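Local structure of conserved protein (Methanosarcina mazei, 2NR4) at residues I34-A44 with E107-E115; I26-A35 with A45-P56. The protein is of unknown function but binds flavin mononucleotide (FMN), as a flavoprotein with an N-terminal domain of the FMN-binding clan. All coordinates share one frame; numbering follows the deposited sequence.

Both contacts use the hairpin of strands 29-37 and 43-51: interaction 2 is its body, interaction 1 its turn end, with centres about 17 Å apart; Ile34 and Ala35 belong to both. Interaction 2 pairs the two strands of the hairpin with each other, whereas interaction 1 packs the turn end of the hairpin against strand 110-113, more than sixty residues later. Both reach FMN. The second strand follows the cofactor: Asn43, in interaction 1, lies at the phosphate, and in interaction 2 Pro46 O takes the ribityl O2' at 2.6 Å while Gly48 N reaches the flavin O4 at 2.7 Å.

Interaction 1 of 2, residues I34-A44 with E107-E115; sequences IASTGFEHPNA and EFKFPVLKE. With FMN (flavin mononucleotide), chain C.
Strand 34-37 and strand 110-113 run nearly antiparallel, at 153° with axes 6.2 Å apart at closest, and the hydrogen bond between them is made by a side chain, joining the hairpin of the six-stranded antiparallel FMN-binding barrel to a strand of the small two-stranded sheet 100-103/110-113. The hairpin closes itself through Thr37 and Asn43, each donating its backbone N to the other's O. Across the contact Ser36 OG donates to Pro111 O at 2.7 Å, from out of the carbonyl plane. With chi1 at 47°, OG sits between the backbone N and the carbonyl carbon of Ser36, from where it meets strand 110-113; Asn79 ND2 also bonds this hydroxyl, so the buried group has partners on two strands.

At the turn, Phe110 drives its edge into the face of Phe39, a T-shaped stack with ring centroids 5.0 Å apart and planes at 80°. Phe110 CD1 stands over the centre of the Phe39 ring, 3.6 Å above its plane, while the opposite side of the Phe110 ring brings CE2 to 3.4 Å from Ser36 O. Phe108 CB packs against Phe39 CE1. An alanine in place of Phe39 would probably leave the Phe110 edge without its aromatic face and open a gap between the turn and residues 108-110. Next to this pair the Pro111 ring fits into the hairpin, CG against the carbonyl oxygens of Thr37 and Gly38 and CB against Pro42 CB.

Beyond Ser36 the contact becomes wholly aliphatic: the two methyl branches of Leu113 divide between the hairpin strands. Leu113 CD2 rests 4.3 Å from Ala44 CB, and Leu113 CD1 meets Ile34 CG2 at 3.7 Å, the side chains of Leu113 and Ile34 crossing at about a right angle.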
# COMPACT_ATOMS: atom_id res chain seq x y z
N ILE A 34 -0.14 -9.27 9.18
CA ILE A 34 0.27 -9.58 10.54
C ILE A 34 -0.16 -11.02 10.81
O ILE A 34 -1.32 -11.37 10.68
CB ILE A 34 -0.38 -8.61 11.51
CG1 ILE A 34 0.23 -7.20 11.25
CG2 ILE A 34 -0.17 -9.10 12.99
CD1 ILE A 34 -0.55 -6.11 11.86
N ALA A 35 0.77 -11.85 11.21
CA ALA A 35 0.47 -13.27 11.43
C ALA A 35 0.06 -13.45 12.88
O ALA A 35 0.80 -13.01 13.76
CB ALA A 35 1.69 -14.07 11.16
N SER A 36 -1.07 -14.12 13.11
CA SER A 36 -1.45 -14.47 14.52
C SER A 36 -1.14 -15.95 14.74
O SER A 36 -1.40 -16.79 13.87
CB SER A 36 -2.93 -14.19 14.82
OG SER A 36 -3.80 -14.69 13.81
N THR A 37 -0.61 -16.28 15.91
CA THR A 37 -0.26 -17.68 16.20
C THR A 37 -0.55 -17.88 17.71
O THR A 37 -0.79 -16.90 18.41
CB THR A 37 1.24 -17.96 16.00
OG1 THR A 37 2.07 -16.98 16.68
CG2 THR A 37 1.65 -18.09 14.49
N GLY A 38 -0.49 -19.12 18.19
CA GLY A 38 -0.51 -19.35 19.63
C GLY A 38 -1.88 -19.71 20.16
O GLY A 38 -2.59 -18.85 20.64
N PHE A 39 -2.21 -20.98 20.04
CA PHE A 39 -3.39 -21.57 20.63
C PHE A 39 -3.53 -21.14 22.09
O PHE A 39 -4.58 -20.61 22.48
CB PHE A 39 -3.29 -23.11 20.54
CG PHE A 39 -3.84 -23.70 19.26
CD1 PHE A 39 -5.22 -23.77 19.04
CD2 PHE A 39 -2.98 -24.26 18.31
CE1 PHE A 39 -5.73 -24.36 17.86
CE2 PHE A 39 -3.48 -24.84 17.12
CZ PHE A 39 -4.86 -24.89 16.91
N GLU A 40 -2.45 -21.29 22.86
CA GLU A 40 -2.47 -21.12 24.32
C GLU A 40 -2.14 -19.72 24.84
O GLU A 40 -2.36 -19.41 25.99
CB GLU A 40 -1.49 -22.10 24.96
CG GLU A 40 -1.84 -23.57 24.79
CD GLU A 40 -0.79 -24.49 25.39
OE1 GLU A 40 -0.07 -24.09 26.36
OE2 GLU A 40 -0.67 -25.63 24.89
N HIS A 41 -1.55 -18.88 23.98
CA HIS A 41 -1.26 -17.51 24.31
C HIS A 41 -1.11 -16.80 22.95
O HIS A 41 -0.13 -17.05 22.24
CB HIS A 41 0.03 -17.33 25.10
CG HIS A 41 0.38 -15.88 25.31
ND1 HIS A 41 -0.17 -15.12 26.32
CD2 HIS A 41 1.17 -15.04 24.60
CE1 HIS A 41 0.30 -13.88 26.24
NE2 HIS A 41 1.10 -13.81 25.20
N PRO A 42 -2.09 -15.98 22.58
CA PRO A 42 -2.03 -15.39 21.22
C PRO A 42 -0.91 -14.40 21.07
O PRO A 42 -0.63 -13.57 21.97
CB PRO A 42 -3.39 -14.70 21.08
CG PRO A 42 -3.83 -14.38 22.52
CD PRO A 42 -3.27 -15.53 23.34
N ASN A 43 -0.29 -14.44 19.88
CA ASN A 43 0.84 -13.61 19.54
C ASN A 43 0.59 -13.07 18.14
O ASN A 43 -0.03 -13.74 17.30
CB ASN A 43 2.08 -14.48 19.44
CG ASN A 43 3.33 -13.67 19.18
OD1 ASN A 43 3.93 -13.70 18.07
ND2 ASN A 43 3.72 -12.91 20.17
N ALA A 44 1.06 -11.86 17.90
CA ALA A 44 0.96 -11.30 16.55
C ALA A 44 2.33 -10.79 16.13
O ALA A 44 3.08 -10.26 16.94
CB ALA A 44 -0.04 -10.16 16.56
N GLU A 107 -11.05 -28.76 14.30
CA GLU A 107 -11.48 -28.74 15.70
C GLU A 107 -10.46 -27.91 16.48
O GLU A 107 -9.27 -27.93 16.17
CB GLU A 107 -11.67 -30.16 16.29
CG GLU A 107 -10.49 -30.72 17.10
CD GLU A 107 -9.34 -31.25 16.24
OE1 GLU A 107 -9.17 -30.78 15.09
OE2 GLU A 107 -8.61 -32.15 16.73
N PHE A 108 -10.94 -27.20 17.48
CA PHE A 108 -10.17 -26.17 18.19
C PHE A 108 -10.38 -24.83 17.50
O PHE A 108 -10.67 -24.74 16.31
CB PHE A 108 -8.66 -26.49 18.34
CG PHE A 108 -8.35 -27.87 18.96
CD1 PHE A 108 -9.13 -28.40 19.99
CD2 PHE A 108 -7.24 -28.60 18.51
CE1 PHE A 108 -8.82 -29.66 20.53
CE2 PHE A 108 -6.93 -29.85 19.05
CZ PHE A 108 -7.72 -30.38 20.06
N LYS A 109 -10.29 -23.79 18.31
CA LYS A 109 -10.45 -22.43 17.85
C LYS A 109 -9.05 -21.96 17.53
O LYS A 109 -8.08 -22.65 17.83
CB LYS A 109 -11.08 -21.60 18.97
CG LYS A 109 -12.56 -21.30 18.79
CD LYS A 109 -13.40 -22.55 18.68
CE LYS A 109 -14.87 -22.21 18.44
NZ LYS A 109 -15.65 -23.44 18.09
N PHE A 110 -8.93 -20.80 16.89
CA PHE A 110 -7.61 -20.20 16.65
C PHE A 110 -7.70 -18.65 16.64
O PHE A 110 -8.66 -18.10 16.12
CB PHE A 110 -7.02 -20.77 15.34
CG PHE A 110 -5.54 -20.55 15.20
CD1 PHE A 110 -4.64 -21.36 15.91
CD2 PHE A 110 -5.05 -19.50 14.43
CE1 PHE A 110 -3.29 -21.15 15.82
CE2 PHE A 110 -3.69 -19.27 14.35
CZ PHE A 110 -2.81 -20.09 15.02
N PRO A 111 -6.72 -17.96 17.23
CA PRO A 111 -6.79 -16.51 17.36
C PRO A 111 -6.53 -15.77 16.03
O PRO A 111 -5.55 -16.09 15.33
CB PRO A 111 -5.65 -16.20 18.31
CG PRO A 111 -4.65 -17.27 18.08
CD PRO A 111 -5.48 -18.49 17.84
N VAL A 112 -7.39 -14.81 15.72
CA VAL A 112 -7.14 -13.82 14.63
C VAL A 112 -7.31 -12.44 15.24
O VAL A 112 -7.87 -12.33 16.34
CB VAL A 112 -8.06 -14.05 13.42
CG1 VAL A 112 -7.79 -15.43 12.78
CG2 VAL A 112 -9.55 -13.87 13.77
N LEU A 113 -6.82 -11.39 14.58
CA LEU A 113 -7.02 -10.04 15.09
C LEU A 113 -8.45 -9.55 14.90
O LEU A 113 -9.03 -9.71 13.83
CB LEU A 113 -6.06 -9.05 14.44
CG LEU A 113 -4.58 -9.36 14.69
CD1 LEU A 113 -3.70 -8.35 13.91
CD2 LEU A 113 -4.26 -9.28 16.17
N LYS A 114 -9.00 -8.94 15.95
CA LYS A 114 -10.35 -8.36 15.86
C LYS A 114 -10.40 -7.23 14.84
O LYS A 114 -11.44 -7.02 14.21
CB LYS A 114 -10.77 -7.82 17.21
CG LYS A 114 -11.11 -8.93 18.19
CD LYS A 114 -11.32 -8.35 19.59
CE LYS A 114 -12.65 -7.69 19.70
NZ LYS A 114 -13.14 -8.01 21.09
N GLU A 115 -9.27 -6.54 14.69
CA GLU A 115 -9.15 -5.42 13.76
C GLU A 115 -8.65 -5.85 12.37
O GLU A 115 -8.40 -5.00 11.52
CB GLU A 115 -8.25 -4.34 14.35
CG GLU A 115 -8.85 -3.60 15.57
CD GLU A 115 -10.26 -3.02 15.34
OE1 GLU A 115 -10.55 -2.49 14.23
OE2 GLU A 115 -11.09 -3.08 16.28
N1 FMN C . 9.92 -12.03 10.20
C2 FMN C . 9.92 -13.29 9.66
O2 FMN C . 10.40 -14.21 10.32
N3 FMN C . 9.43 -13.51 8.39
C4 FMN C . 8.91 -12.46 7.66
O4 FMN C . 8.27 -12.67 6.63
C4A FMN C . 8.89 -11.18 8.21
N5 FMN C . 8.37 -10.11 7.49
C5A FMN C . 8.34 -8.84 8.04
C6 FMN C . 7.80 -7.77 7.31
C7 FMN C . 7.75 -6.50 7.86
C7M FMN C . 7.23 -5.37 7.01
C8 FMN C . 8.28 -6.28 9.15
C8M FMN C . 8.12 -4.99 9.84
C9 FMN C . 8.83 -7.34 9.89
C9A FMN C . 8.84 -8.63 9.33
N10 FMN C . 9.37 -9.71 10.04
C10 FMN C . 9.40 -10.97 9.49
C1' FMN C . 10.07 -9.48 11.35
C2' FMN C . 9.09 -9.81 12.47
O2' FMN C . 7.89 -9.12 12.27
C3' FMN C . 9.69 -9.32 13.78
O3' FMN C . 10.89 -10.03 14.00
C4' FMN C . 8.70 -9.48 14.93
O4' FMN C . 9.25 -8.75 15.99
C5' FMN C . 8.51 -10.95 15.33
O5' FMN C . 7.89 -11.04 16.60
P FMN C . 7.40 -12.42 17.30
O1P FMN C . 8.58 -12.86 18.18
O2P FMN C . 7.17 -13.48 16.21
O3P FMN C . 6.20 -12.08 18.19

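Interaction 2 of 2, residues I26-A35 with A45-P56; sequences IREGISEIIA and APIGIVMKGERP. With FMN (flavin mononucleotide), chain C.
This is an antiparallel strand pairing, the body of the beta hairpin 29-37/43-51 in the FMN-binding barrel, with the cofactor beside its second strand. The axes of strands 29-35 and 45-51 run at 136° and come as near as 4.3 Å, and seven consecutive bridges run from Gly29 with Met51 to Ala35 with Ala45. Four of these, at Gly29, Ser31, Ile33 and Ala35, are hydrogen-bonded pairs, each with two N-H...O bonds; the intervening pairs bring CA-H groups to carbonyl oxygens, as Gly48 CA does with Ser31 O.

On the face carrying Ile33 and Ile49, apolar groups interlock. Ile33 has CG1 lodged between its backbone N and carbonyl carbon (chi1 50°), which turns it to Ile49 CD1 at 3.7 Å. Ile49 CG2 meets Ile26 CG2, and that same methyl touches Met51 CE at 3.8 Å, while Ala35 CB lies against Ile47 CG1. Where the strand begins, Arg27 N donates to Ser31 OG at 3.1 Å, and a water lies close to that hydroxyl, to Arg27 O and to Ile49 O, though its protons cannot serve every acceptor around it. The Arg27 guanidinium leads outward to a salt bridge with Glu152 of the second subunit.

The face with Ile30, Glu32 and Gly48 adds further contacts. Ile30 CG2 packs on Gly48 CA at 3.6 Å, where a CB on Gly48 would clash with it. FMN lies along the edge of strand 45-51 remote from strand 29-35, touched from both faces: Glu32 OE1 comes within 3.3 Å of FMN C6, and Ile47, from the opposite face, extends CD1 to FMN C2. Because Ile47 uses its N and O on Ile33, the neighbouring backbone groups, Pro46 O and Gly48 N, are turned to the cofactor; the Gly48 N-H points almost straight at O4, at 174°, and is likely to polarise this carbonyl of the isoalloxazine.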
# COMPACT_ATOMS: atom_id res chain seq x y z
N ILE A 26 -4.22 -12.49 0.14
CA ILE A 26 -3.03 -13.31 -0.15
C ILE A 26 -2.82 -13.35 -1.66
O ILE A 26 -3.41 -14.18 -2.36
CB ILE A 26 -3.12 -14.74 0.45
CG1 ILE A 26 -3.64 -14.69 1.89
CG2 ILE A 26 -1.76 -15.50 0.34
CD1 ILE A 26 -2.82 -13.83 2.79
N ARG A 27 -1.96 -12.45 -2.14
CA ARG A 27 -1.81 -12.14 -3.56
C ARG A 27 -0.46 -12.57 -4.05
O ARG A 27 0.44 -12.90 -3.26
CB ARG A 27 -1.89 -10.63 -3.81
CG ARG A 27 -2.89 -9.86 -3.01
CD ARG A 27 -4.17 -9.79 -3.70
NE ARG A 27 -4.01 -9.17 -5.02
CZ ARG A 27 -4.25 -7.89 -5.30
NH1 ARG A 27 -4.64 -7.06 -4.33
NH2 ARG A 27 -4.08 -7.45 -6.55
N GLU A 28 -0.27 -12.49 -5.38
CA GLU A 28 1.01 -12.81 -5.96
C GLU A 28 2.13 -11.94 -5.36
O GLU A 28 1.91 -10.76 -5.11
CB GLU A 28 0.93 -12.64 -7.48
CG GLU A 28 2.08 -13.31 -8.20
CD GLU A 28 2.21 -12.81 -9.65
OE1 GLU A 28 1.29 -12.13 -10.17
OE2 GLU A 28 3.25 -13.10 -10.26
N GLY A 29 3.32 -12.51 -5.16
CA GLY A 29 4.46 -11.78 -4.58
C GLY A 29 4.45 -11.97 -3.07
O GLY A 29 3.97 -13.01 -2.60
N ILE A 30 4.94 -10.99 -2.31
CA ILE A 30 5.04 -11.17 -0.85
C ILE A 30 4.06 -10.19 -0.25
O ILE A 30 4.24 -8.97 -0.40
CB ILE A 30 6.47 -10.97 -0.33
CG1 ILE A 30 7.43 -12.00 -0.97
CG2 ILE A 30 6.51 -11.17 1.21
CD1 ILE A 30 8.87 -11.78 -0.55
N SER A 31 3.00 -10.73 0.37
CA SER A 31 1.91 -9.94 0.94
C SER A 31 2.30 -9.69 2.40
O SER A 31 2.50 -10.64 3.15
CB SER A 31 0.59 -10.74 0.85
OG SER A 31 0.18 -10.98 -0.51
N GLU A 32 2.41 -8.43 2.80
CA GLU A 32 2.84 -8.08 4.17
C GLU A 32 1.62 -8.01 5.06
O GLU A 32 0.79 -7.06 4.97
CB GLU A 32 3.62 -6.76 4.20
CG GLU A 32 4.79 -6.68 3.18
CD GLU A 32 5.98 -7.58 3.52
OE1 GLU A 32 5.99 -8.21 4.63
OE2 GLU A 32 6.92 -7.67 2.67
N ILE A 33 1.51 -9.03 5.92
CA ILE A 33 0.34 -9.15 6.79
C ILE A 33 0.80 -9.23 8.25
O ILE A 33 1.98 -9.25 8.54
CB ILE A 33 -0.51 -10.37 6.39
CG1 ILE A 33 0.33 -11.65 6.23
CG2 ILE A 33 -1.29 -10.04 5.06
CD1 ILE A 33 0.72 -12.35 7.53
N ILE A 34 -0.14 -9.27 9.18
CA ILE A 34 0.27 -9.58 10.54
C ILE A 34 -0.16 -11.02 10.81
O ILE A 34 -1.32 -11.37 10.68
CB ILE A 34 -0.38 -8.61 11.51
CG1 ILE A 34 0.23 -7.20 11.25
CG2 ILE A 34 -0.17 -9.10 12.99
CD1 ILE A 34 -0.55 -6.11 11.86
N ALA A 35 0.77 -11.85 11.21
CA ALA A 35 0.47 -13.27 11.43
C ALA A 35 0.06 -13.45 12.88
O ALA A 35 0.80 -13.01 13.76
CB ALA A 35 1.69 -14.07 11.16
N ALA A 45 2.65 -10.89 14.84
CA ALA A 45 3.93 -10.32 14.34
C ALA A 45 3.83 -10.11 12.83
O ALA A 45 3.24 -10.93 12.16
CB ALA A 45 5.06 -11.29 14.64
N PRO A 46 4.39 -9.02 12.30
CA PRO A 46 4.43 -8.89 10.82
C PRO A 46 5.23 -10.00 10.16
O PRO A 46 6.31 -10.39 10.63
CB PRO A 46 5.07 -7.53 10.58
CG PRO A 46 4.71 -6.78 11.81
CD PRO A 46 4.88 -7.79 12.93
N ILE A 47 4.65 -10.53 9.09
CA ILE A 47 5.26 -11.63 8.35
C ILE A 47 4.85 -11.46 6.91
O ILE A 47 3.73 -11.05 6.64
CB ILE A 47 4.68 -12.99 8.86
CG1 ILE A 47 5.06 -13.24 10.34
CG2 ILE A 47 5.16 -14.14 8.01
CD1 ILE A 47 6.51 -13.69 10.53
N GLY A 48 5.75 -11.79 5.99
CA GLY A 48 5.40 -11.75 4.55
C GLY A 48 4.96 -13.16 4.13
O GLY A 48 5.69 -14.13 4.37
N ILE A 49 3.77 -13.31 3.61
CA ILE A 49 3.37 -14.60 3.01
C ILE A 49 3.70 -14.52 1.51
O ILE A 49 3.30 -13.53 0.83
CB ILE A 49 1.88 -14.84 3.24
CG1 ILE A 49 1.65 -15.10 4.77
CG2 ILE A 49 1.34 -16.00 2.36
CD1 ILE A 49 0.26 -15.23 5.13
N VAL A 50 4.42 -15.54 1.02
CA VAL A 50 4.97 -15.58 -0.34
C VAL A 50 4.10 -16.45 -1.23
O VAL A 50 3.80 -17.61 -0.87
CB VAL A 50 6.41 -16.09 -0.37
CG1 VAL A 50 7.07 -15.83 -1.77
CG2 VAL A 50 7.24 -15.54 0.80
N MET A 51 3.73 -15.90 -2.39
CA MET A 51 2.96 -16.69 -3.34
C MET A 51 3.66 -16.57 -4.69
O MET A 51 3.78 -15.47 -5.24
CB MET A 51 1.52 -16.19 -3.39
CG MET A 51 0.69 -16.83 -4.46
SD MET A 51 -0.09 -18.28 -3.73
CE MET A 51 -1.41 -17.38 -2.94
N LYS A 52 4.14 -17.70 -5.22
CA LYS A 52 4.78 -17.69 -6.53
C LYS A 52 4.37 -18.86 -7.41
O LYS A 52 5.21 -19.56 -7.95
CB LYS A 52 6.31 -17.59 -6.43
CG LYS A 52 6.98 -18.49 -5.38
CD LYS A 52 8.51 -18.53 -5.52
CE LYS A 52 9.19 -17.30 -4.88
NZ LYS A 52 10.68 -17.39 -4.98
N GLY A 53 3.06 -19.05 -7.58
CA GLY A 53 2.57 -20.02 -8.55
C GLY A 53 2.00 -21.28 -7.94
O GLY A 53 1.27 -22.02 -8.61
N GLU A 54 2.33 -21.56 -6.68
CA GLU A 54 1.84 -22.79 -6.04
C GLU A 54 1.18 -22.48 -4.69
O GLU A 54 0.42 -21.50 -4.58
CB GLU A 54 2.97 -23.82 -5.97
CG GLU A 54 3.61 -24.14 -7.36
CD GLU A 54 2.59 -24.65 -8.40
OE1 GLU A 54 1.74 -25.50 -8.05
OE2 GLU A 54 2.62 -24.19 -9.58
N ARG A 55 1.41 -23.31 -3.67
CA ARG A 55 0.89 -23.00 -2.35
C ARG A 55 1.68 -21.80 -1.80
O ARG A 55 2.88 -21.69 -2.07
CB ARG A 55 1.00 -24.17 -1.37
CG ARG A 55 0.17 -25.42 -1.75
CD ARG A 55 0.10 -26.44 -0.59
NE ARG A 55 -0.50 -27.70 -1.07
CZ ARG A 55 -1.81 -27.91 -1.13
NH1 ARG A 55 -2.66 -26.95 -0.74
NH2 ARG A 55 -2.28 -29.05 -1.61
N PRO A 56 1.00 -20.94 -1.03
CA PRO A 56 1.75 -19.87 -0.35
C PRO A 56 2.67 -20.48 0.67
O PRO A 56 2.44 -21.65 1.10
CB PRO A 56 0.69 -19.05 0.36
CG PRO A 56 -0.59 -19.76 0.24
CD PRO A 56 -0.44 -20.89 -0.74
N1 FMN C . 9.92 -12.03 10.20
C2 FMN C . 9.92 -13.29 9.66
O2 FMN C . 10.40 -14.21 10.32
N3 FMN C . 9.43 -13.51 8.39
C4 FMN C . 8.91 -12.46 7.66
O4 FMN C . 8.27 -12.67 6.63
C4A FMN C . 8.89 -11.18 8.21
N5 FMN C . 8.37 -10.11 7.49
C5A FMN C . 8.34 -8.84 8.04
C6 FMN C . 7.80 -7.77 7.31
C7 FMN C . 7.75 -6.50 7.86
C7M FMN C . 7.23 -5.37 7.01
C8 FMN C . 8.28 -6.28 9.15
C8M FMN C . 8.12 -4.99 9.84
C9 FMN C . 8.83 -7.34 9.89
C9A FMN C . 8.84 -8.63 9.33
N10 FMN C . 9.37 -9.71 10.04
C10 FMN C . 9.40 -10.97 9.49
C1' FMN C . 10.07 -9.48 11.35
C2' FMN C . 9.09 -9.81 12.47
O2' FMN C . 7.89 -9.12 12.27
C3' FMN C . 9.69 -9.32 13.78
O3' FMN C . 10.89 -10.03 14.00
C4' FMN C . 8.70 -9.48 14.93
O4' FMN C . 9.25 -8.75 15.99
C5' FMN C . 8.51 -10.95 15.33
O5' FMN C . 7.89 -11.04 16.60
P FMN C . 7.40 -12.42 17.30
O1P FMN C . 8.58 -12.86 18.18
O2P FMN C . 7.17 -13.48 16.21
O3P FMN C . 6.20 -12.08 18.19
O HOH W 1 1.02 -13.51 -0.89